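Side-chain contacts in uncharacterized protein AF_1796 (Archaeoglobus fulgidus, PDB 1VIM), which is of unknown function but may bind a carbohydrate derivative and act as an isomerase of the SIS family, PHI subfamily: residues A55-Y60 with M161-A166; S104-S109 with A131-V136; T75-V78 with V83-R86. One frame throughout, in Å; residues are numbered along the deposited sequence.

Contact 1 (A55-Y60 with M161-A166)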
loop_
_atom_site.group_PDB
_atom_site.type_symbol
_atom_site.label_atom_id
_atom_site.label_comp_id
_atom_site.label_asym_id
_atom_site.label_seq_id
_atom_site.Cartn_x
_atom_site.Cartn_y
_atom_site.Cartn_z
ATOM N N ALA A 55 -7.137 -7.436 7.844
ATOM C CA ALA A 55 -7.707 -7.189 6.528
ATOM C C ALA A 55 -8.486 -5.894 6.544
ATOM O O ALA A 55 -9.053 -5.517 7.551
ATOM C CB ALA A 55 -8.636 -8.314 6.144
ATOM N N GLY A 56 -8.513 -5.193 5.421
ATOM C CA GLY A 56 -9.343 -3.990 5.319
ATOM C C GLY A 56 -9.014 -2.964 6.392
ATOM O O GLY A 56 -7.854 -2.654 6.671
ATOM N N ARG A 57 -10.053 -2.415 7.021
ATOM C CA ARG A 57 -9.842 -1.434 8.083
ATOM C C ARG A 57 -9.045 -1.972 9.272
ATOM O O ARG A 57 -8.239 -1.235 9.857
ATOM C CB ARG A 57 -11.160 -0.796 8.506
ATOM C CG ARG A 57 -11.560 0.332 7.539
ATOM C CD ARG A 57 -13.003 0.784 7.610
ATOM N NE ARG A 57 -13.372 1.146 8.966
ATOM C CZ ARG A 57 -13.843 2.337 9.358
ATOM N NH1 ARG A 57 -13.925 3.370 8.522
ATOM N NH2 ARG A 57 -14.191 2.495 10.630
ATOM N N SER A 58 -9.184 -3.255 9.599
ATOM C CA SER A 58 -8.335 -3.823 10.652
ATOM C C SER A 58 -6.875 -3.885 10.229
ATOM O O SER A 58 -5.990 -3.871 11.094
ATOM C CB SER A 58 -8.837 -5.192 11.075
ATOM O OG SER A 58 -10.002 -5.019 11.891
ATOM N N GLY A 59 -6.608 -3.969 8.923
ATOM C CA GLY A 59 -5.252 -3.841 8.418
ATOM C C GLY A 59 -4.667 -2.460 8.669
ATOM O O GLY A 59 -3.481 -2.333 8.950
ATOM N N TYR A 60 -5.483 -1.422 8.559
ATOM C CA TYR A 60 -5.017 -0.071 8.843
ATOM C C TYR A 60 -4.697 0.101 10.319
ATOM O O TYR A 60 -3.729 0.795 10.663
ATOM C CB TYR A 60 -6.015 1.000 8.365
ATOM C CG TYR A 60 -6.470 0.814 6.932
ATOM C CD1 TYR A 60 -5.612 0.291 5.948
ATOM C CD2 TYR A 60 -7.780 1.128 6.581
ATOM C CE1 TYR A 60 -6.079 0.101 4.632
ATOM C CE2 TYR A 60 -8.256 0.921 5.284
ATOM C CZ TYR A 60 -7.401 0.423 4.337
ATOM O OH TYR A 60 -7.897 0.191 3.079
ATOM N N MET A 161 -17.308 -0.365 15.645
ATOM C CA MET A 161 -17.025 -0.230 17.071
ATOM C C MET A 161 -15.856 -1.090 17.528
ATOM O O MET A 161 -15.035 -0.623 18.308
ATOM C CB MET A 161 -18.261 -0.506 17.915
ATOM C CG MET A 161 -18.189 0.074 19.325
ATOM S SD MET A 161 -17.866 1.873 19.423
ATOM C CE MET A 161 -19.022 2.429 18.108
ATOM N N PHE A 162 -15.762 -2.322 17.039
ATOM C CA PHE A 162 -14.579 -3.130 17.326
ATOM C C PHE A 162 -13.317 -2.383 16.857
ATOM O O PHE A 162 -12.303 -2.320 17.571
ATOM C CB PHE A 162 -14.613 -4.499 16.620
ATOM C CG PHE A 162 -13.278 -5.184 16.643
ATOM C CD1 PHE A 162 -12.846 -5.807 17.819
ATOM C CD2 PHE A 162 -12.422 -5.133 15.530
ATOM C CE1 PHE A 162 -11.575 -6.399 17.888
ATOM C CE2 PHE A 162 -11.157 -5.707 15.594
ATOM C CZ PHE A 162 -10.730 -6.346 16.763
ATOM N N GLU A 163 -13.346 -1.826 15.653
ATOM C CA GLU A 163 -12.136 -1.230 15.089
ATOM C C GLU A 163 -11.682 -0.032 15.907
ATOM O O GLU A 163 -10.519 0.071 16.262
ATOM C CB GLU A 163 -12.385 -0.818 13.643
ATOM C CG GLU A 163 -12.661 -2.031 12.768
ATOM C CD GLU A 163 -13.199 -1.687 11.431
ATOM O OE1 GLU A 163 -13.445 -0.498 11.175
ATOM O OE2 GLU A 163 -13.410 -2.655 10.659
ATOM N N LEU A 164 -12.614 0.841 16.282
ATOM C CA LEU A 164 -12.236 1.988 17.115
ATOM C C LEU A 164 -11.735 1.545 18.478
ATOM O O LEU A 164 -10.761 2.080 18.995
ATOM C CB LEU A 164 -13.454 2.916 17.309
ATOM C CG LEU A 164 -13.908 3.658 16.079
ATOM C CD1 LEU A 164 -15.167 4.434 16.414
ATOM C CD2 LEU A 164 -12.789 4.555 15.551
ATOM N N THR A 165 -12.390 0.561 19.057
ATOM C CA THR A 165 -12.004 0.141 20.392
ATOM C C THR A 165 -10.631 -0.536 20.348
ATOM O O THR A 165 -9.807 -0.338 21.245
ATOM C CB THR A 165 -13.065 -0.809 20.969
ATOM O OG1 THR A 165 -14.345 -0.157 20.948
ATOM C CG2 THR A 165 -12.803 -1.089 22.465
ATOM N N ALA A 166 -10.383 -1.331 19.312
ATOM C CA ALA A 166 -9.098 -1.998 19.157
ATOM C C ALA A 166 -7.979 -0.966 18.941
ATOM O O ALA A 166 -6.895 -1.084 19.519
ATOM C CB ALA A 166 -9.154 -3.026 17.999
HETATM O O HOH W 1 -11.704 -4.559 9.254
#
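Arg-57 and Glu-163 join two helices of the SIS fold: the first turn of helix 56-71 and helix 160-181, whose short segments run almost parallel (8°) with axes 10.1 Å apart. Along Arg-57, CB sits over the end of the carboxylate, 3.5 Å from OE1 of Glu-163 and nearly as close to OE2. CG and CD then lead past OE1, and the bend at chi3 (54°) turns NE back onto it. The bond from Arg-57 NE to Glu-163 OE1 is 2.8 Å long and close to straight (162°), arriving on the syn side but tilted out of the carboxylate plane. NH2 of Arg-57 reaches the same OE1 at 3.1 Å, so two nitrogens grip one oxygen side-on, and OE1 lies in the guanidinium plane. Both guanidinium ends are also used by the second subunit: NH2 bridges to Asp-171 and NH1 bonds to Ala-64 O of that neighbouring chain, which places the ion pair at a subunit interface. Ser-58 OG lies at the ring edge of Phe-162, 3.9 Å from CE2. The other carboxylate oxygen, Glu-163 OE2, accepts a hydrogen bond from a water that accepts from Ser-58 N.

Contact 2 (S104-S109 with A131-V136)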
loop_
_atom_site.group_PDB
_atom_site.type_symbol
_atom_site.label_atom_id
_atom_site.label_comp_id
_atom_site.label_asym_id
_atom_site.label_seq_id
_atom_site.Cartn_x
_atom_site.Cartn_y
_atom_site.Cartn_z
ATOM N N SER A 104 -8.696 -14.179 5.295
ATOM C CA SER A 104 -7.279 -14.020 4.989
ATOM C C SER A 104 -6.421 -14.074 6.256
ATOM O O SER A 104 -5.347 -14.679 6.257
ATOM C CB SER A 104 -7.062 -12.731 4.214
ATOM O OG SER A 104 -7.480 -11.645 4.995
ATOM N N VAL A 105 -6.933 -13.495 7.337
ATOM C CA VAL A 105 -6.196 -13.423 8.595
ATOM C C VAL A 105 -6.121 -14.812 9.238
ATOM O O VAL A 105 -5.058 -15.231 9.710
ATOM C CB VAL A 105 -6.836 -12.382 9.526
ATOM C CG1 VAL A 105 -6.220 -12.404 10.929
ATOM C CG2 VAL A 105 -6.724 -10.996 8.907
ATOM N N VAL A 106 -7.225 -15.557 9.201
ATOM C CA VAL A 106 -7.204 -16.928 9.707
ATOM C C VAL A 106 -6.241 -17.813 8.906
ATOM O O VAL A 106 -5.434 -18.555 9.483
ATOM C CB VAL A 106 -8.634 -17.496 9.705
ATOM C CG1 VAL A 106 -8.656 -19.015 9.925
ATOM C CG2 VAL A 106 -9.482 -16.796 10.789
ATOM N N ASN A 107 -6.292 -17.709 7.576
ATOM C CA ASN A 107 -5.434 -18.562 6.748
ATOM C C ASN A 107 -3.944 -18.259 6.976
ATOM O O ASN A 107 -3.122 -19.185 7.111
ATOM C CB ASN A 107 -5.798 -18.420 5.267
ATOM C CG ASN A 107 -7.150 -19.028 4.938
ATOM O OD1 ASN A 107 -7.718 -19.787 5.731
ATOM N ND2 ASN A 107 -7.656 -18.708 3.743
ATOM N N ILE A 108 -3.595 -16.975 7.021
ATOM C CA ILE A 108 -2.210 -16.568 7.265
ATOM C C ILE A 108 -1.770 -17.010 8.657
ATOM O O ILE A 108 -0.642 -17.503 8.823
ATOM C CB ILE A 108 -2.087 -15.033 7.154
ATOM C CG1 ILE A 108 -2.191 -14.578 5.693
ATOM C CG2 ILE A 108 -0.817 -14.517 7.828
ATOM C CD1 ILE A 108 -1.030 -14.913 4.800
ATOM N N SER A 109 -2.659 -16.884 9.646
ATOM C CA SER A 109 -2.300 -17.230 11.016
ATOM C C SER A 109 -2.102 -18.722 11.157
ATOM O O SER A 109 -1.194 -19.144 11.874
ATOM C CB SER A 109 -3.362 -16.745 12.002
ATOM O OG SER A 109 -3.450 -15.340 11.963
ATOM N N ALA A 131 -8.989 -17.025 17.587
ATOM C CA ALA A 131 -8.711 -17.162 19.020
ATOM C C ALA A 131 -8.291 -18.576 19.383
ATOM O O ALA A 131 -7.369 -18.760 20.179
ATOM C CB ALA A 131 -9.900 -16.724 19.834
ATOM N N LYS A 132 -8.940 -19.577 18.781
ATOM C CA LYS A 132 -8.598 -20.967 19.099
ATOM C C LYS A 132 -7.174 -21.339 18.750
ATOM O O LYS A 132 -6.606 -22.233 19.372
ATOM C CB LYS A 132 -9.591 -21.954 18.464
ATOM C CG LYS A 132 -10.988 -21.854 19.052
ATOM C CD LYS A 132 -11.917 -22.911 18.482
ATOM C CE LYS A 132 -12.327 -22.596 17.070
ATOM N NZ LYS A 132 -13.236 -23.657 16.532
ATOM N N MET A 133 -6.581 -20.656 17.770
ATOM C CA MET A 133 -5.197 -20.878 17.374
ATOM C C MET A 133 -4.183 -20.094 18.207
ATOM O O MET A 133 -2.985 -20.354 18.117
ATOM C CB MET A 133 -5.002 -20.444 15.909
ATOM C CG MET A 133 -5.507 -21.453 14.897
ATOM S SD MET A 133 -5.053 -20.980 13.215
ATOM C CE MET A 133 -6.098 -19.629 12.991
ATOM N N ALA A 134 -4.654 -19.143 19.001
ATOM C CA ALA A 134 -3.768 -18.118 19.546
ATOM C C ALA A 134 -3.123 -18.539 20.839
ATOM O O ALA A 134 -3.722 -19.248 21.645
ATOM C CB ALA A 134 -4.543 -16.850 19.784
ATOM N N ASP A 135 -1.901 -18.081 21.043
ATOM C CA ASP A 135 -1.256 -18.241 22.332
ATOM C C ASP A 135 -1.812 -17.300 23.380
ATOM O O ASP A 135 -1.860 -17.648 24.582
ATOM C CB ASP A 135 0.250 -18.046 22.159
ATOM C CG ASP A 135 0.830 -19.082 21.263
ATOM O OD1 ASP A 135 0.930 -18.859 20.043
ATOM O OD2 ASP A 135 1.212 -20.201 21.692
ATOM N N VAL A 136 -2.214 -16.102 22.949
ATOM C CA VAL A 136 -2.815 -15.094 23.806
ATOM C C VAL A 136 -4.010 -14.552 23.041
ATOM O O VAL A 136 -3.891 -14.166 21.860
ATOM C CB VAL A 136 -1.839 -13.925 24.111
ATOM C CG1 VAL A 136 -2.533 -12.817 24.847
ATOM C CG2 VAL A 136 -0.633 -14.427 24.916
#
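Met-133 points its side chain at helix 103-115 and meets it with the terminal methyl, while Val-106 stands across that approach: the two side chains cross at about a right angle. The thioether arm runs out straight through chi2 (-173°) and bends at chi3 (-71°), which turns CE off the line of the arm. Three neighbours of CE define the contact, and no hydrogen bond crosses between 104-109 and 131-136. Val-106 CG1 is 4.0 Å from Met-133 CE, an apolar touch in which one branch of the valine takes part. The backbone oxygen of the same residue is nearer, with Val-106 O 3.7 Å from Met-133 CE. Ser-109, one turn further along, offers its methylene, CB lying 4.1 Å from the same methyl.

What Ser-109 turns to the methionine is therefore carbon. Its hydroxyl is engaged within its own helix, where OG donates to Val-105 O at 2.8 Å. That carbonyl also accepts from Ser-109 N, and the two donors reach it from opposite faces of its plane, the hydroxyl tilted 35° out of it.

In the parallel alpha/beta sandwich of the SIS domain, helix 103-115 leads into strand 118-123, and the short, weakly bonded helix 129-133 follows before edge strand 136-139. The contact joins these two helices, and Leu-119 of the intervening strand packs against both Ser-109 and Met-133. Leu-130 of the short helix touches Val-105 and Ser-109, so Met-133 is one of several side chains between the helices. Just beyond it, Asp-135 OD1 forms a salt bridge with Lys-113 NZ.

Contact 3 (T75-V78 with V83-R86)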
loop_
_atom_site.group_PDB
_atom_site.type_symbol
_atom_site.label_atom_id
_atom_site.label_comp_id
_atom_site.label_asym_id
_atom_site.label_seq_id
_atom_site.Cartn_x
_atom_site.Cartn_y
_atom_site.Cartn_z
ATOM N N THR A 75 11.698 -4.690 16.439
ATOM C CA THR A 75 11.826 -5.143 15.067
ATOM C C THR A 75 10.454 -5.683 14.660
ATOM O O THR A 75 9.970 -6.683 15.197
ATOM C CB THR A 75 12.874 -6.246 14.961
ATOM O OG1 THR A 75 14.142 -5.687 15.348
ATOM C CG2 THR A 75 13.062 -6.663 13.522
ATOM N N VAL A 76 9.825 -4.995 13.719
ATOM C CA VAL A 76 8.418 -5.243 13.422
ATOM C C VAL A 76 8.169 -5.144 11.922
ATOM O O VAL A 76 8.801 -4.365 11.223
ATOM C CB VAL A 76 7.496 -4.288 14.233
ATOM C CG1 VAL A 76 7.837 -2.843 13.984
ATOM C CG2 VAL A 76 6.017 -4.566 14.011
ATOM N N TYR A 77 7.196 -5.922 11.458
ATOM C CA TYR A 77 6.824 -5.960 10.033
ATOM C C TYR A 77 5.337 -6.111 9.906
ATOM O O TYR A 77 4.668 -6.642 10.788
ATOM C CB TYR A 77 7.469 -7.157 9.337
ATOM C CG TYR A 77 8.941 -7.251 9.559
ATOM C CD1 TYR A 77 9.820 -6.421 8.881
ATOM C CD2 TYR A 77 9.454 -8.197 10.471
ATOM C CE1 TYR A 77 11.250 -6.557 9.146
ATOM C CE2 TYR A 77 10.799 -8.317 10.712
ATOM C CZ TYR A 77 11.656 -7.510 10.080
ATOM O OH TYR A 77 12.989 -7.784 10.391
ATOM N N VAL A 78 4.852 -5.707 8.735
ATOM C CA VAL A 78 3.456 -5.942 8.351
ATOM C C VAL A 78 3.422 -7.074 7.324
ATOM O O VAL A 78 4.112 -7.019 6.286
ATOM C CB VAL A 78 2.879 -4.684 7.697
ATOM C CG1 VAL A 78 1.408 -4.907 7.283
ATOM C CG2 VAL A 78 2.977 -3.510 8.634
ATOM N N VAL A 83 9.271 -5.086 2.607
ATOM C CA VAL A 83 10.541 -5.503 3.222
ATOM C C VAL A 83 10.370 -6.558 4.312
ATOM O O VAL A 83 11.336 -6.937 4.988
ATOM C CB VAL A 83 11.386 -4.287 3.728
ATOM C CG1 VAL A 83 11.529 -3.297 2.621
ATOM C CG2 VAL A 83 10.749 -3.636 4.977
ATOM N N THR A 84 9.177 -7.137 4.411
ATOM C CA THR A 84 8.910 -8.170 5.406
ATOM C C THR A 84 9.641 -9.458 5.060
ATOM O O THR A 84 9.437 -10.014 3.979
ATOM C CB THR A 84 7.418 -8.412 5.444
ATOM O OG1 THR A 84 6.805 -7.173 5.862
ATOM C CG2 THR A 84 7.042 -9.501 6.481
ATOM N N PRO A 85 10.478 -9.959 5.964
ATOM C CA PRO A 85 11.207 -11.194 5.690
ATOM C C PRO A 85 10.423 -12.434 6.139
ATOM O O PRO A 85 9.309 -12.320 6.663
ATOM C CB PRO A 85 12.453 -11.017 6.556
ATOM C CG PRO A 85 11.901 -10.374 7.839
ATOM C CD PRO A 85 10.846 -9.370 7.269
ATOM N N ARG A 86 11.036 -13.599 5.914
ATOM C CA ARG A 86 10.477 -14.871 6.358
ATOM C C ARG A 86 10.101 -14.862 7.844
ATOM O O ARG A 86 10.935 -14.573 8.711
ATOM C CB ARG A 86 11.559 -15.943 6.124
ATOM C CG ARG A 86 11.162 -17.296 6.600
ATOM C CD ARG A 86 12.281 -18.336 6.501
ATOM N NE ARG A 86 12.535 -18.694 5.108
ATOM C CZ ARG A 86 11.863 -19.629 4.434
ATOM N NH1 ARG A 86 10.877 -20.302 5.004
ATOM N NH2 ARG A 86 12.168 -19.872 3.167
HETATM O O HOH W 2 6.810 -4.546 7.018
#
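A proline-on-tyrosine CH-pi contact, backed by one side-chain-to-backbone hydrogen bond, holds the loop after strand 76-78 against that strand, at the edge of the parallel sheet. Pro-85 meets Tyr-77 over a face of the ring. Its CD lies 3.3 Å from the centroid of the Tyr-77 ring and only 7° off the ring normal, so the carbon sits almost exactly above the centre. Pro-85 CG is shifted toward the phenol end, 3.6 Å from Tyr-77 CZ, and the two side chains cross at about a right angle. With CG of the tyrosine anti to its carbonyl carbon (chi1 -52°), the ring is carried alongside the loop, and the roughly perpendicular chi2 turns a face to Pro-85.

Thr-84 works nearer the backbone. Its OG1 donates to Val-78 O at 2.7 Å, approaching from 44° above the carbonyl plane and thus not on a lone pair. The same hydroxyl accepts from a water that also takes the N-H of Val-78, so the backbone N and O of this strand residue are both tied to one threonine, directly or through water. Its methyl, Thr-84 CG2, rests 3.7 Å from Tyr-77 CB. A serine in place of Tyr-77 would probably leave Pro-85 CD without the aromatic face beneath it and open a gap between strand and loop.

The Tyr-77 ring also meets Phe-51 of the adjoining strand, while Pro-85 packs on Met-70 of the fourth subunit. With 208 Å² buried between the segments, the arrangement is that of a loop folded back on the edge strand it has just left, at the margin of the parallel beta-sheet in the alpha/beta sandwich of a SIS domain.

From the N terminus, the chain passes through strand 50-53 into helix 56-71, where residues 55-60 open contact 1. Strand 76-78 follows, and contact 3 closes almost at once across four residues, tying that edge strand to its loop. After strand 92-96 the chain enters helix 103-115; contact 2 opens there and closes on the short helix 129-133 and the start of strand 136-139, at the other edge of the sheet. Contact 1 closes last, on helix 160-181. Its loop thus encloses contacts 2 and 3, which lie in series without crossing. Contacts 1 and 2 touch through Ala-55, beside Ser-104 and Val-105; contact 3 stands apart, its centre about 20 Å from that of contact 1.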